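Local coordinates for protein member of s1p family of ribosomal proteins (Pyrococcus furiosus, PDB 5YH1) that is a DHH-family protein that binds manganese through its DHH domain and is probably a nuclease acting on nucleic acids, at residues E15-A20 and I48-F53; K40-A45 and A207-P212; N322-N327 and D380-Y385; L365-G370 and E425-F430. One frame throughout, in Å; residues are numbered along the deposited sequence.

Interaction 1: E15-A20 and I48-F53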
loop_
_atom_site.group_PDB
_atom_site.type_symbol
_atom_site.label_atom_id
_atom_site.label_comp_id
_atom_site.label_asym_id
_atom_site.label_seq_id
_atom_site.Cartn_x
_atom_site.Cartn_y
_atom_site.Cartn_z
ATOM N N GLU A 15 41.910 4.516 -17.201
ATOM C CA GLU A 15 42.243 3.474 -16.231
ATOM C C GLU A 15 41.007 2.739 -15.700
ATOM O O GLU A 15 41.094 1.564 -15.332
ATOM C CB GLU A 15 43.055 4.055 -15.075
ATOM C CG GLU A 15 44.451 4.488 -15.491
ATOM C CD GLU A 15 45.295 3.330 -16.013
ATOM O OE1 GLU A 15 45.484 2.342 -15.267
ATOM O OE2 GLU A 15 45.763 3.414 -17.168
ATOM N N LEU A 16 39.869 3.428 -15.671
ATOM C CA LEU A 16 38.595 2.797 -15.320
ATOM C C LEU A 16 38.182 1.790 -16.383
ATOM O O LEU A 16 37.779 0.684 -16.046
ATOM C CB LEU A 16 37.483 3.834 -15.120
ATOM C CG LEU A 16 37.431 4.524 -13.755
ATOM C CD1 LEU A 16 36.381 5.630 -13.784
ATOM C CD2 LEU A 16 37.148 3.547 -12.624
ATOM N N ASP A 17 38.288 2.177 -17.653
ATOM C CA ASP A 17 38.070 1.255 -18.774
ATOM C C ASP A 17 38.938 0.008 -18.668
ATOM O O ASP A 17 38.458 -1.103 -18.869
ATOM C CB ASP A 17 38.362 1.934 -20.113
ATOM C CG ASP A 17 37.289 2.918 -20.518
ATOM O OD1 ASP A 17 36.228 2.958 -19.863
ATOM O OD2 ASP A 17 37.505 3.657 -21.501
ATOM N N ARG A 18 40.213 0.204 -18.353
ATOM C CA ARG A 18 41.162 -0.898 -18.268
ATOM C C ARG A 18 40.808 -1.808 -17.100
ATOM O O ARG A 18 40.654 -3.007 -17.286
ATOM C CB ARG A 18 42.592 -0.369 -18.124
ATOM C CG ARG A 18 43.682 -1.394 -18.401
ATOM C CD ARG A 18 45.058 -0.788 -18.160
ATOM N NE ARG A 18 46.165 -1.669 -18.547
ATOM C CZ ARG A 18 46.726 -2.605 -17.775
ATOM N NH1 ARG A 18 46.294 -2.839 -16.535
ATOM N NH2 ARG A 18 47.733 -3.326 -18.256
ATOM N N ARG A 19 40.654 -1.244 -15.905
ATOM C CA ARG A 19 40.347 -2.070 -14.735
ATOM C C ARG A 19 38.991 -2.781 -14.813
ATOM O O ARG A 19 38.831 -3.865 -14.254
ATOM C CB ARG A 19 40.405 -1.277 -13.428
ATOM C CG ARG A 19 40.564 -2.217 -12.243
ATOM C CD ARG A 19 40.342 -1.571 -10.900
ATOM N NE ARG A 19 40.217 -2.589 -9.856
ATOM C CZ ARG A 19 40.207 -2.328 -8.550
ATOM N NH1 ARG A 19 40.322 -1.077 -8.105
ATOM N NH2 ARG A 19 40.082 -3.322 -7.677
ATOM N N ALA A 20 38.022 -2.167 -15.485
ATOM C CA ALA A 20 36.679 -2.738 -15.583
ATOM C C ALA A 20 36.620 -3.972 -16.476
ATOM O O ALA A 20 35.718 -4.788 -16.323
ATOM C CB ALA A 20 35.693 -1.695 -16.086
ATOM N N ILE A 48 28.920 -3.173 -15.412
ATOM C CA ILE A 48 28.628 -3.249 -13.985
ATOM C C ILE A 48 29.884 -2.933 -13.172
ATOM O O ILE A 48 29.840 -2.101 -12.253
ATOM C CB ILE A 48 27.975 -4.601 -13.614
ATOM C CG1 ILE A 48 26.548 -4.636 -14.171
ATOM C CG2 ILE A 48 27.939 -4.814 -12.110
ATOM C CD1 ILE A 48 25.918 -6.008 -14.221
ATOM N N ARG A 49 31.003 -3.557 -13.534
ATOM C CA ARG A 49 32.278 -3.320 -12.842
ATOM C C ARG A 49 32.706 -1.851 -12.935
ATOM O O ARG A 49 33.229 -1.291 -11.979
ATOM C CB ARG A 49 33.386 -4.221 -13.415
ATOM C CG ARG A 49 33.277 -5.694 -13.041
ATOM C CD ARG A 49 34.197 -6.549 -13.909
ATOM N NE ARG A 49 35.596 -6.113 -13.814
ATOM C CZ ARG A 49 36.406 -6.382 -12.791
ATOM N NH1 ARG A 49 35.998 -7.101 -11.762
ATOM N NH2 ARG A 49 37.644 -5.929 -12.799
ATOM N N ARG A 50 32.477 -1.230 -14.084
ATOM C CA ARG A 50 32.869 0.164 -14.279
ATOM C C ARG A 50 32.073 1.101 -13.369
ATOM O O ARG A 50 32.653 1.980 -12.715
ATOM C CB ARG A 50 32.714 0.578 -15.742
ATOM C CG ARG A 50 33.572 1.778 -16.095
ATOM C CD ARG A 50 33.396 2.222 -17.538
ATOM N NE ARG A 50 34.436 3.188 -17.908
ATOM C CZ ARG A 50 34.473 4.464 -17.512
ATOM N NH1 ARG A 50 33.519 4.960 -16.722
ATOM N NH2 ARG A 50 35.476 5.252 -17.905
ATOM N N ALA A 51 30.757 0.901 -13.315
ATOM C CA ALA A 51 29.907 1.638 -12.380
ATOM C C ALA A 51 30.427 1.517 -10.950
ATOM O O ALA A 51 30.527 2.514 -10.238
ATOM C CB ALA A 51 28.471 1.150 -12.462
ATOM N N ILE A 52 30.787 0.298 -10.547
ATOM C CA ILE A 52 31.313 0.048 -9.204
ATOM C C ILE A 52 32.602 0.820 -8.945
ATOM O O ILE A 52 32.771 1.436 -7.887
ATOM C CB ILE A 52 31.607 -1.452 -8.972
ATOM C CG1 ILE A 52 30.311 -2.265 -8.959
ATOM C CG2 ILE A 52 32.359 -1.662 -7.657
ATOM C CD1 ILE A 52 30.536 -3.758 -9.066
ATOM N N PHE A 53 33.520 0.766 -9.897
ATOM C CA PHE A 53 34.830 1.369 -9.703
ATOM C C PHE A 53 34.771 2.902 -9.726
ATOM O O PHE A 53 35.595 3.548 -9.096
ATOM C CB PHE A 53 35.846 0.831 -10.725
ATOM C CG PHE A 53 36.161 -0.640 -10.568
ATOM C CD1 PHE A 53 36.310 -1.220 -9.314
ATOM C CD2 PHE A 53 36.350 -1.439 -11.684
ATOM C CE1 PHE A 53 36.607 -2.568 -9.182
ATOM C CE2 PHE A 53 36.653 -2.789 -11.556
ATOM C CZ PHE A 53 36.782 -3.352 -10.305
#

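Interaction 2: K40-A45 and A207-P212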
loop_
_atom_site.group_PDB
_atom_site.type_symbol
_atom_site.label_atom_id
_atom_site.label_comp_id
_atom_site.label_asym_id
_atom_site.label_seq_id
_atom_site.Cartn_x
_atom_site.Cartn_y
_atom_site.Cartn_z
ATOM N N LYS A 40 28.395 -10.332 -25.147
ATOM C CA LYS A 40 27.416 -9.527 -24.410
ATOM C C LYS A 40 27.485 -9.769 -22.908
ATOM O O LYS A 40 27.323 -8.847 -22.120
ATOM C CB LYS A 40 26.015 -9.776 -24.944
ATOM C CG LYS A 40 25.935 -9.527 -26.441
ATOM C CD LYS A 40 24.561 -9.070 -26.890
ATOM C CE LYS A 40 24.071 -9.844 -28.105
ATOM N NZ LYS A 40 22.711 -9.383 -28.511
ATOM N N ILE A 41 27.757 -11.005 -22.512
ATOM C CA ILE A 41 28.002 -11.315 -21.110
ATOM C C ILE A 41 29.183 -10.508 -20.561
ATOM O O ILE A 41 29.102 -9.947 -19.458
ATOM C CB ILE A 41 28.230 -12.829 -20.905
ATOM C CG1 ILE A 41 26.876 -13.550 -20.965
ATOM C CG2 ILE A 41 28.914 -13.100 -19.577
ATOM C CD1 ILE A 41 26.960 -15.064 -20.966
HETATM N N MSE A 42 30.260 -10.445 -21.335
HETATM C CA MSE A 42 31.465 -9.713 -20.931
HETATM C C MSE A 42 31.222 -8.218 -20.941
HETATM O O MSE A 42 31.736 -7.509 -20.092
HETATM C CB MSE A 42 32.666 -10.081 -21.809
HETATM C CG MSE A 42 33.148 -11.484 -21.436
HETATM SE SE MSE A 42 34.772 -12.037 -22.431
HETATM C CE MSE A 42 36.127 -11.186 -21.282
ATOM N N LYS A 43 30.441 -7.733 -21.890
ATOM C CA LYS A 43 30.044 -6.324 -21.908
ATOM C C LYS A 43 29.195 -5.956 -20.681
ATOM O O LYS A 43 29.428 -4.925 -20.053
ATOM C CB LYS A 43 29.272 -6.006 -23.183
ATOM C CG LYS A 43 28.924 -4.528 -23.341
ATOM C CD LYS A 43 28.274 -4.287 -24.691
ATOM C CE LYS A 43 27.887 -2.832 -24.900
ATOM N NZ LYS A 43 27.071 -2.721 -26.138
ATOM N N ALA A 44 28.225 -6.804 -20.339
ATOM C CA ALA A 44 27.397 -6.582 -19.148
ATOM C C ALA A 44 28.265 -6.463 -17.904
ATOM O O ALA A 44 28.096 -5.545 -17.096
ATOM C CB ALA A 44 26.381 -7.709 -18.980
ATOM N N ALA A 45 29.209 -7.386 -17.765
ATOM C CA ALA A 45 30.100 -7.401 -16.612
ATOM C C ALA A 45 31.026 -6.190 -16.609
ATOM O O ALA A 45 31.309 -5.630 -15.559
ATOM C CB ALA A 45 30.905 -8.691 -16.571
ATOM N N ALA A 207 27.707 -12.848 -13.083
ATOM C CA ALA A 207 28.289 -12.576 -11.767
ATOM C C ALA A 207 29.734 -13.067 -11.651
ATOM O O ALA A 207 30.564 -12.419 -11.018
ATOM C CB ALA A 207 27.440 -13.189 -10.664
ATOM N N ARG A 208 30.027 -14.217 -12.249
ATOM C CA ARG A 208 31.387 -14.764 -12.245
ATOM C C ARG A 208 32.358 -13.850 -13.004
ATOM O O ARG A 208 33.503 -13.680 -12.584
ATOM C CB ARG A 208 31.409 -16.185 -12.831
ATOM C CG ARG A 208 30.715 -17.225 -11.959
ATOM C CD ARG A 208 30.641 -18.597 -12.621
ATOM N NE ARG A 208 31.973 -19.040 -13.041
ATOM C CZ ARG A 208 32.461 -18.956 -14.281
ATOM N NH1 ARG A 208 31.735 -18.502 -15.294
ATOM N NH2 ARG A 208 33.699 -19.350 -14.510
ATOM N N TYR A 209 31.905 -13.257 -14.107
ATOM C CA TYR A 209 32.716 -12.272 -14.820
ATOM C C TYR A 209 32.875 -10.965 -14.038
ATOM O O TYR A 209 33.930 -10.335 -14.089
ATOM C CB TYR A 209 32.151 -11.993 -16.209
ATOM C CG TYR A 209 32.422 -13.107 -17.194
ATOM C CD1 TYR A 209 31.648 -14.256 -17.195
ATOM C CD2 TYR A 209 33.456 -13.017 -18.122
ATOM C CE1 TYR A 209 31.873 -15.280 -18.093
ATOM C CE2 TYR A 209 33.691 -14.042 -19.025
ATOM C CZ TYR A 209 32.898 -15.177 -18.997
ATOM O OH TYR A 209 33.113 -16.214 -19.879
ATOM N N ILE A 210 31.837 -10.561 -13.307
ATOM C CA ILE A 210 31.930 -9.366 -12.478
ATOM C C ILE A 210 32.961 -9.577 -11.382
ATOM O O ILE A 210 33.795 -8.707 -11.149
ATOM C CB ILE A 210 30.567 -8.984 -11.850
ATOM C CG1 ILE A 210 29.619 -8.475 -12.934
ATOM C CG2 ILE A 210 30.743 -7.915 -10.778
ATOM C CD1 ILE A 210 28.162 -8.500 -12.536
ATOM N N ASN A 211 32.891 -10.723 -10.707
ATOM C CA ASN A 211 33.750 -10.992 -9.561
ATOM C C ASN A 211 34.078 -12.487 -9.437
ATOM O O ASN A 211 33.394 -13.222 -8.725
ATOM C CB ASN A 211 33.089 -10.472 -8.275
ATOM C CG ASN A 211 34.007 -10.543 -7.075
ATOM O OD1 ASN A 211 35.138 -11.012 -7.171
ATOM N ND2 ASN A 211 33.526 -10.080 -5.937
ATOM N N PRO A 212 35.145 -12.941 -10.120
ATOM C CA PRO A 212 35.478 -14.373 -10.093
ATOM C C PRO A 212 35.629 -14.992 -8.697
ATOM O O PRO A 212 35.421 -16.184 -8.552
ATOM C CB PRO A 212 36.792 -14.439 -10.886
ATOM C CG PRO A 212 36.711 -13.286 -11.829
ATOM C CD PRO A 212 36.014 -12.195 -11.051
#

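Interaction 3: N322-N327 and D380-Y385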
loop_
_atom_site.group_PDB
_atom_site.type_symbol
_atom_site.label_atom_id
_atom_site.label_comp_id
_atom_site.label_asym_id
_atom_site.label_seq_id
_atom_site.Cartn_x
_atom_site.Cartn_y
_atom_site.Cartn_z
ATOM N N ASN A 322 -10.898 -34.270 -30.416
ATOM C CA ASN A 322 -9.530 -34.364 -30.928
ATOM C C ASN A 322 -8.518 -35.015 -29.965
ATOM O O ASN A 322 -7.345 -35.190 -30.316
ATOM C CB ASN A 322 -9.028 -32.998 -31.400
ATOM C CG ASN A 322 -9.076 -31.933 -30.311
ATOM O OD1 ASN A 322 -9.290 -32.231 -29.130
ATOM N ND2 ASN A 322 -8.883 -30.674 -30.713
ATOM N N GLY A 323 -8.968 -35.367 -28.763
ATOM C CA GLY A 323 -8.116 -36.006 -27.774
ATOM C C GLY A 323 -7.571 -35.090 -26.691
ATOM O O GLY A 323 -6.937 -35.562 -25.746
ATOM N N ILE A 324 -7.826 -33.790 -26.803
ATOM C CA ILE A 324 -7.338 -32.839 -25.814
ATOM C C ILE A 324 -8.141 -32.937 -24.525
ATOM O O ILE A 324 -9.367 -32.999 -24.554
ATOM C CB ILE A 324 -7.376 -31.406 -26.356
ATOM C CG1 ILE A 324 -6.328 -31.269 -27.463
ATOM C CG2 ILE A 324 -7.132 -30.390 -25.236
ATOM C CD1 ILE A 324 -6.413 -29.977 -28.242
ATOM N N ARG A 325 -7.439 -32.993 -23.396
ATOM C CA ARG A 325 -8.089 -32.896 -22.087
ATOM C C ARG A 325 -8.113 -31.418 -21.682
ATOM O O ARG A 325 -7.067 -30.816 -21.418
ATOM C CB ARG A 325 -7.373 -33.745 -21.028
ATOM C CG ARG A 325 -8.004 -33.661 -19.640
ATOM C CD ARG A 325 -7.302 -34.594 -18.656
ATOM N NE ARG A 325 -7.542 -35.991 -18.996
ATOM C CZ ARG A 325 -8.673 -36.640 -18.747
ATOM N NH1 ARG A 325 -9.690 -36.033 -18.137
ATOM N NH2 ARG A 325 -8.791 -37.906 -19.112
ATOM N N PHE A 326 -9.314 -30.848 -21.655
ATOM C CA PHE A 326 -9.527 -29.422 -21.374
ATOM C C PHE A 326 -10.130 -29.258 -19.973
ATOM O O PHE A 326 -11.234 -29.735 -19.718
ATOM C CB PHE A 326 -10.475 -28.859 -22.440
ATOM C CG PHE A 326 -10.758 -27.380 -22.329
ATOM C CD1 PHE A 326 -9.750 -26.464 -22.074
ATOM C CD2 PHE A 326 -12.041 -26.899 -22.558
ATOM C CE1 PHE A 326 -10.027 -25.098 -22.011
ATOM C CE2 PHE A 326 -12.322 -25.540 -22.500
ATOM C CZ PHE A 326 -11.313 -24.639 -22.231
ATOM N N ASN A 327 -9.395 -28.601 -19.077
ATOM C CA ASN A 327 -9.834 -28.380 -17.703
ATOM C C ASN A 327 -10.192 -26.910 -17.489
ATOM O O ASN A 327 -9.444 -26.024 -17.895
ATOM C CB ASN A 327 -8.732 -28.738 -16.704
ATOM C CG ASN A 327 -8.127 -30.111 -16.945
ATOM O OD1 ASN A 327 -8.835 -31.080 -17.195
ATOM N ND2 ASN A 327 -6.812 -30.198 -16.845
ATOM N N ASP A 380 3.247 -30.289 -22.379
ATOM C CA ASP A 380 4.090 -30.555 -23.555
ATOM C C ASP A 380 3.322 -31.281 -24.643
ATOM O O ASP A 380 3.512 -31.004 -25.817
ATOM C CB ASP A 380 5.314 -31.369 -23.162
ATOM C CG ASP A 380 6.271 -30.583 -22.304
ATOM O OD1 ASP A 380 6.196 -29.335 -22.310
ATOM O OD2 ASP A 380 7.096 -31.207 -21.618
ATOM N N GLY A 381 2.434 -32.181 -24.239
ATOM C CA GLY A 381 1.547 -32.883 -25.166
ATOM C C GLY A 381 0.740 -32.001 -26.106
ATOM O O GLY A 381 0.360 -32.445 -27.196
HETATM N N MSE A 382 0.467 -30.761 -25.697
HETATM C CA MSE A 382 -0.294 -29.825 -26.538
HETATM C C MSE A 382 0.498 -29.407 -27.768
HETATM O O MSE A 382 -0.078 -28.980 -28.768
HETATM C CB MSE A 382 -0.700 -28.586 -25.733
HETATM C CG MSE A 382 -1.576 -28.891 -24.520
HETATM SE SE MSE A 382 -3.345 -29.471 -25.122
HETATM C CE MSE A 382 -3.835 -27.900 -26.224
ATOM N N ALA A 383 1.822 -29.520 -27.720
ATOM C CA ALA A 383 2.645 -29.245 -28.904
ATOM C C ALA A 383 2.220 -30.098 -30.118
ATOM O O ALA A 383 2.282 -29.635 -31.245
ATOM C CB ALA A 383 4.118 -29.461 -28.592
ATOM N N LYS A 384 1.753 -31.322 -29.869
ATOM C CA LYS A 384 1.267 -32.220 -30.925
ATOM C C LYS A 384 0.057 -31.671 -31.684
ATOM O O LYS A 384 -0.316 -32.200 -32.733
ATOM C CB LYS A 384 0.918 -33.597 -30.335
ATOM C CG LYS A 384 2.118 -34.323 -29.728
ATOM C CD LYS A 384 1.771 -35.734 -29.267
ATOM C CE LYS A 384 1.311 -35.820 -27.807
ATOM N NZ LYS A 384 2.206 -36.676 -26.966
ATOM N N TYR A 385 -0.566 -30.628 -31.141
ATOM C CA TYR A 385 -1.722 -30.008 -31.763
ATOM C C TYR A 385 -1.422 -28.584 -32.236
ATOM O O TYR A 385 -2.334 -27.863 -32.634
ATOM C CB TYR A 385 -2.878 -29.988 -30.770
ATOM C CG TYR A 385 -3.411 -31.349 -30.419
ATOM C CD1 TYR A 385 -2.798 -32.133 -29.437
ATOM C CD2 TYR A 385 -4.529 -31.859 -31.060
ATOM C CE1 TYR A 385 -3.294 -33.384 -29.105
ATOM C CE2 TYR A 385 -5.032 -33.105 -30.729
ATOM C CZ TYR A 385 -4.408 -33.862 -29.752
ATOM O OH TYR A 385 -4.892 -35.100 -29.433
#

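Interaction 4: L365-G370 and E425-F430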
loop_
_atom_site.group_PDB
_atom_site.type_symbol
_atom_site.label_atom_id
_atom_site.label_comp_id
_atom_site.label_asym_id
_atom_site.label_seq_id
_atom_site.Cartn_x
_atom_site.Cartn_y
_atom_site.Cartn_z
ATOM N N LEU A 365 -4.834 -29.055 -21.289
ATOM C CA LEU A 365 -5.005 -27.606 -21.282
ATOM C C LEU A 365 -5.852 -27.198 -20.095
ATOM O O LEU A 365 -7.013 -27.583 -19.997
ATOM C CB LEU A 365 -5.673 -27.139 -22.574
ATOM C CG LEU A 365 -5.679 -25.626 -22.810
ATOM C CD1 LEU A 365 -4.276 -25.070 -22.990
ATOM C CD2 LEU A 365 -6.507 -25.319 -24.047
ATOM N N THR A 366 -5.259 -26.418 -19.197
ATOM C CA THR A 366 -5.934 -25.968 -17.991
ATOM C C THR A 366 -6.211 -24.478 -18.086
ATOM O O THR A 366 -5.301 -23.675 -18.273
ATOM C CB THR A 366 -5.103 -26.281 -16.736
ATOM O OG1 THR A 366 -4.982 -27.706 -16.585
ATOM C CG2 THR A 366 -5.767 -25.711 -15.478
ATOM N N LEU A 367 -7.483 -24.123 -17.977
ATOM C CA LEU A 367 -7.917 -22.729 -18.053
ATOM C C LEU A 367 -8.534 -22.322 -16.718
ATOM O O LEU A 367 -9.594 -22.814 -16.348
ATOM C CB LEU A 367 -8.948 -22.591 -19.162
ATOM C CG LEU A 367 -9.645 -21.237 -19.275
ATOM C CD1 LEU A 367 -8.716 -20.229 -19.917
ATOM C CD2 LEU A 367 -10.917 -21.395 -20.092
ATOM N N ALA A 368 -7.866 -21.427 -16.001
ATOM C CA ALA A 368 -8.370 -20.921 -14.722
ATOM C C ALA A 368 -8.791 -19.475 -14.886
ATOM O O ALA A 368 -7.962 -18.639 -15.217
ATOM C CB ALA A 368 -7.295 -21.026 -13.658
ATOM N N TYR A 369 -10.062 -19.168 -14.640
ATOM C CA TYR A 369 -10.580 -17.830 -14.938
ATOM C C TYR A 369 -11.219 -17.116 -13.745
ATOM O O TYR A 369 -11.783 -17.738 -12.841
ATOM C CB TYR A 369 -11.570 -17.887 -16.101
ATOM C CG TYR A 369 -12.789 -18.743 -15.867
ATOM C CD1 TYR A 369 -13.944 -18.208 -15.288
ATOM C CD2 TYR A 369 -12.800 -20.085 -16.236
ATOM C CE1 TYR A 369 -15.066 -18.998 -15.080
ATOM C CE2 TYR A 369 -13.917 -20.881 -16.032
ATOM C CZ TYR A 369 -15.042 -20.336 -15.455
ATOM O OH TYR A 369 -16.142 -21.129 -15.258
ATOM N N GLY A 370 -11.105 -15.794 -13.766
ATOM C CA GLY A 370 -11.832 -14.913 -12.849
ATOM C C GLY A 370 -12.840 -14.072 -13.616
ATOM O O GLY A 370 -13.206 -14.422 -14.736
ATOM N N GLU A 425 -18.518 -14.845 -23.824
ATOM C CA GLU A 425 -18.199 -14.858 -25.249
ATOM C C GLU A 425 -16.715 -15.139 -25.504
ATOM O O GLU A 425 -16.371 -15.893 -26.407
ATOM C CB GLU A 425 -18.592 -13.533 -25.925
ATOM C CG GLU A 425 -20.092 -13.292 -26.048
ATOM C CD GLU A 425 -20.708 -12.595 -24.837
ATOM O OE1 GLU A 425 -21.773 -11.974 -25.008
ATOM O OE2 GLU A 425 -20.153 -12.650 -23.714
ATOM N N VAL A 426 -15.841 -14.521 -24.721
ATOM C CA VAL A 426 -14.408 -14.726 -24.878
ATOM C C VAL A 426 -14.000 -16.183 -24.576
ATOM O O VAL A 426 -13.240 -16.792 -25.335
ATOM C CB VAL A 426 -13.603 -13.749 -23.997
ATOM C CG1 VAL A 426 -12.124 -14.097 -24.006
ATOM C CG2 VAL A 426 -13.792 -12.320 -24.483
ATOM N N LEU A 427 -14.515 -16.742 -23.485
ATOM C CA LEU A 427 -14.117 -18.090 -23.069
ATOM C C LEU A 427 -14.747 -19.167 -23.931
ATOM O O LEU A 427 -14.122 -20.182 -24.188
ATOM C CB LEU A 427 -14.448 -18.333 -21.597
ATOM C CG LEU A 427 -13.681 -17.429 -20.631
ATOM C CD1 LEU A 427 -13.976 -17.848 -19.200
ATOM C CD2 LEU A 427 -12.181 -17.442 -20.905
ATOM N N GLU A 428 -15.978 -18.948 -24.377
ATOM C CA GLU A 428 -16.578 -19.845 -25.351
ATOM C C GLU A 428 -15.831 -19.801 -26.686
ATOM O O GLU A 428 -15.656 -20.837 -27.325
ATOM C CB GLU A 428 -18.062 -19.546 -25.536
ATOM C CG GLU A 428 -18.895 -20.024 -24.359
ATOM C CD GLU A 428 -20.380 -19.776 -24.535
ATOM O OE1 GLU A 428 -20.773 -19.108 -25.518
ATOM O OE2 GLU A 428 -21.155 -20.253 -23.676
ATOM N N ALA A 429 -15.370 -18.622 -27.096
ATOM C CA ALA A 429 -14.574 -18.516 -28.319
ATOM C C ALA A 429 -13.203 -19.160 -28.122
ATOM O O ALA A 429 -12.649 -19.751 -29.049
ATOM C CB ALA A 429 -14.413 -17.067 -28.745
ATOM N N PHE A 430 -12.644 -19.026 -26.924
ATOM C CA PHE A 430 -11.395 -19.703 -26.610
ATOM C C PHE A 430 -11.580 -21.219 -26.723
ATOM O O PHE A 430 -10.743 -21.906 -27.301
ATOM C CB PHE A 430 -10.899 -19.342 -25.216
ATOM C CG PHE A 430 -9.606 -20.014 -24.849
ATOM C CD1 PHE A 430 -8.396 -19.443 -25.186
ATOM C CD2 PHE A 430 -9.606 -21.232 -24.183
ATOM C CE1 PHE A 430 -7.204 -20.070 -24.860
ATOM C CE2 PHE A 430 -8.420 -21.854 -23.850
ATOM C CZ PHE A 430 -7.218 -21.279 -24.191
#

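Interaction 1: E15-A20 and I48-F53
Arg-49 reaches from the helix of 48-53 to the carbonyl oxygens of Arg-19 and Ala-20 and grips both. Its NH2 donates to Arg-19 O at 2.8 Å, nearly in line with that C=O, while NE donates to Ala-20 O at 2.8 Å from well above the carbonyl plane. Both oxygens lie near the guanidinium plane, so the pair of bonds fixes its rotation; NH1 turns to Ile-210 O. The tight part lies beside this grip. Ala-20 CB sits 3.8 Å from Arg-50 CB where the backbones come closest, and Leu-16 CD2 packs 3.6 Å from Phe-53 CB. Toward the solvent the two ends of the contact are charged. At one, with CG anti to the backbone N (chi1 -160°) and the chain extended, Arg-19 lays its guanidinium on one face of the Phe-53 ring, planes 19° apart; its CD stands 3.9 Å from the ring centroid. At the other, Arg-50 NE forms a salt bridge to Asp-17 OD1 at 2.7 Å, with a weaker bond from NH2, which also pairs with Glu-13. The contact is a pair of helices crossing at 129°, held by an arginine bonded to two backbone carbonyls.

Interaction 2: K40-A45 and A207-P212
Tyr-209 turns one face of its ring to Ile-41, whose CG2 lies 3.8 Å from Tyr-209 CD1 and 26° off the ring normal through the centroid, a CH-pi contact displaced toward the rim. The two side chains cross at about a right angle. Selenomethionine Met-42 approaches the same ring obliquely: its CG is 3.6 Å from Tyr-209 CE2, and SE is 5.2 Å from the ring centroid, a Met-aromatic contact in the selenium form. At the root of the tyrosine side chain, Ala-45 CB touches Tyr-209 CB at 3.5 Å. The small alanine side chain lets the backbones come close, Ala-45 CA and Ile-210 CA being 4.9 Å apart, and Ile-210 CG1 then rests 3.9 Å from Ala-45 CB. No hydrogen bond joins the two segments; the contact is largely buried. The Tyr-209 hydroxyl makes a weak hydrogen bond to Gly-26 O. The side chain of Ile-41 is about 11 Å from that of His-163, a manganese ligand of this DHH-family domain. Helix 32-53 packs between strand 183-185, which Ile-41 and Ala-44 touch, and helix 199-210, which in turn meets helix 66-86 through Ala-207 and Ile-210.

Interaction 3: N322-N327 and D380-Y385
Tyr-385 meets the turn at 322-324 with both its hydroxyl and its ring. The OH donates to Asn-322 O at 2.6 Å, with a C=O...O angle of 142° and the donor somewhat tilted from the carbonyl plane; this oxygen also lies near the plane of the ring, at its edge. Over one face stands Ile-324, whose CG1 is 3.8 Å from the ring centroid and only 5° off the normal, a nearly centred CH-pi contact. From there CD1 continues to Tyr-385 CD2 at 3.9 Å, the two side chains sliding past each other in opposite directions. The same CD1 meets the selenomethionine methyl of Met-382, CE, at 3.9 Å, and Ile-324 CG2 touches Met-382 SE at a like distance. Ile-324 fits into the corner formed by the tyrosine face and the selenomethionine chain, which is bent at chi2 and chi3.

In the next shell, Asn-322 shapes the turn. Its CG lies between the backbone N and the carbonyl carbon (chi1 57°), and OD1 accepts from Ile-324 N at 3.2 Å, an Asx turn. The Asn-322 ND2 end is taken by Val-434 O and Leu-437 O. Gly-323 has positive phi, and its CA lies 3.7 Å from Tyr-385 OH. On the other side, bonds such as Tyr-385 N to Met-382 O span the turn; 380-384 have helical backbone angles without the regular helix bonds.

Around this core, Pro-363 touches Met-382 and Tyr-385, and Val-434 of helix 423-435 touches Ile-324. The contact thus joins the entry to strand 325-330 with the loop between strand 373-378 and helix 389-399.

Interaction 4: L365-G370 and E425-F430
A helix packed on the face of a mixed beta-sheet is the element here, helix 423-435 covering strand 364-369. Alternate strand residues Leu-365, Leu-367 and Tyr-369 point their side chains at the helix, and Leu-427 and Phe-430, three residues apart on it, answer them. The closest touch is Leu-427 CD1 on the Tyr-369 ring, 3.6 Å from Tyr-369 CG, over one face but offset toward the rim, and 22° off the ring normal. Chi1 of 61° puts Tyr-369 CG between the backbone N and the carbonyl carbon, and it is this CG that Leu-427 CD1 meets. The other branch, Leu-427 CD2, meets Leu-367 CD2 at 4.2 Å. Phe-430 reaches toward Leu-365 tip to tip, CE2 lying 4.0 Å from Leu-365 CD2; Leu-367 CD1 approaches the same CE2 obliquely at 4.3 Å. No hydrogen bond crosses; all the contacts found are between carbon atoms. Leu-389, Ile-392 and Leu-396 of helix 389-399 continue the cover around Phe-430, and Val-376 of strand 373-378 touches Leu-365 and Leu-367. The short axes run antiparallel, at 179°, and 11.7 Å apart, as is characteristic of a helix aligned on a sheet in an alpha/beta layer.

Overall arrangement
From the N terminus, interaction 1 closes a short loop, bringing helix 2-20 back onto the end of helix 32-53. Interaction 2 starts within that loop, at residues 40-45, and closes a far longer one at 207-212, so the two cross and share helix 32-53; they also touch through Arg-49 NH1 and Ile-210 O. Together they tie the N-terminal helices to the part with the parallel sheet. Interactions 3 and 4 come later and lie across the chain's centre, their centres more than 40 Å from the first pair. They cross too, joined through neighbouring strands 325-330 and 364-369, and fasten the mixed sheet to its connecting loop and helix 423-435.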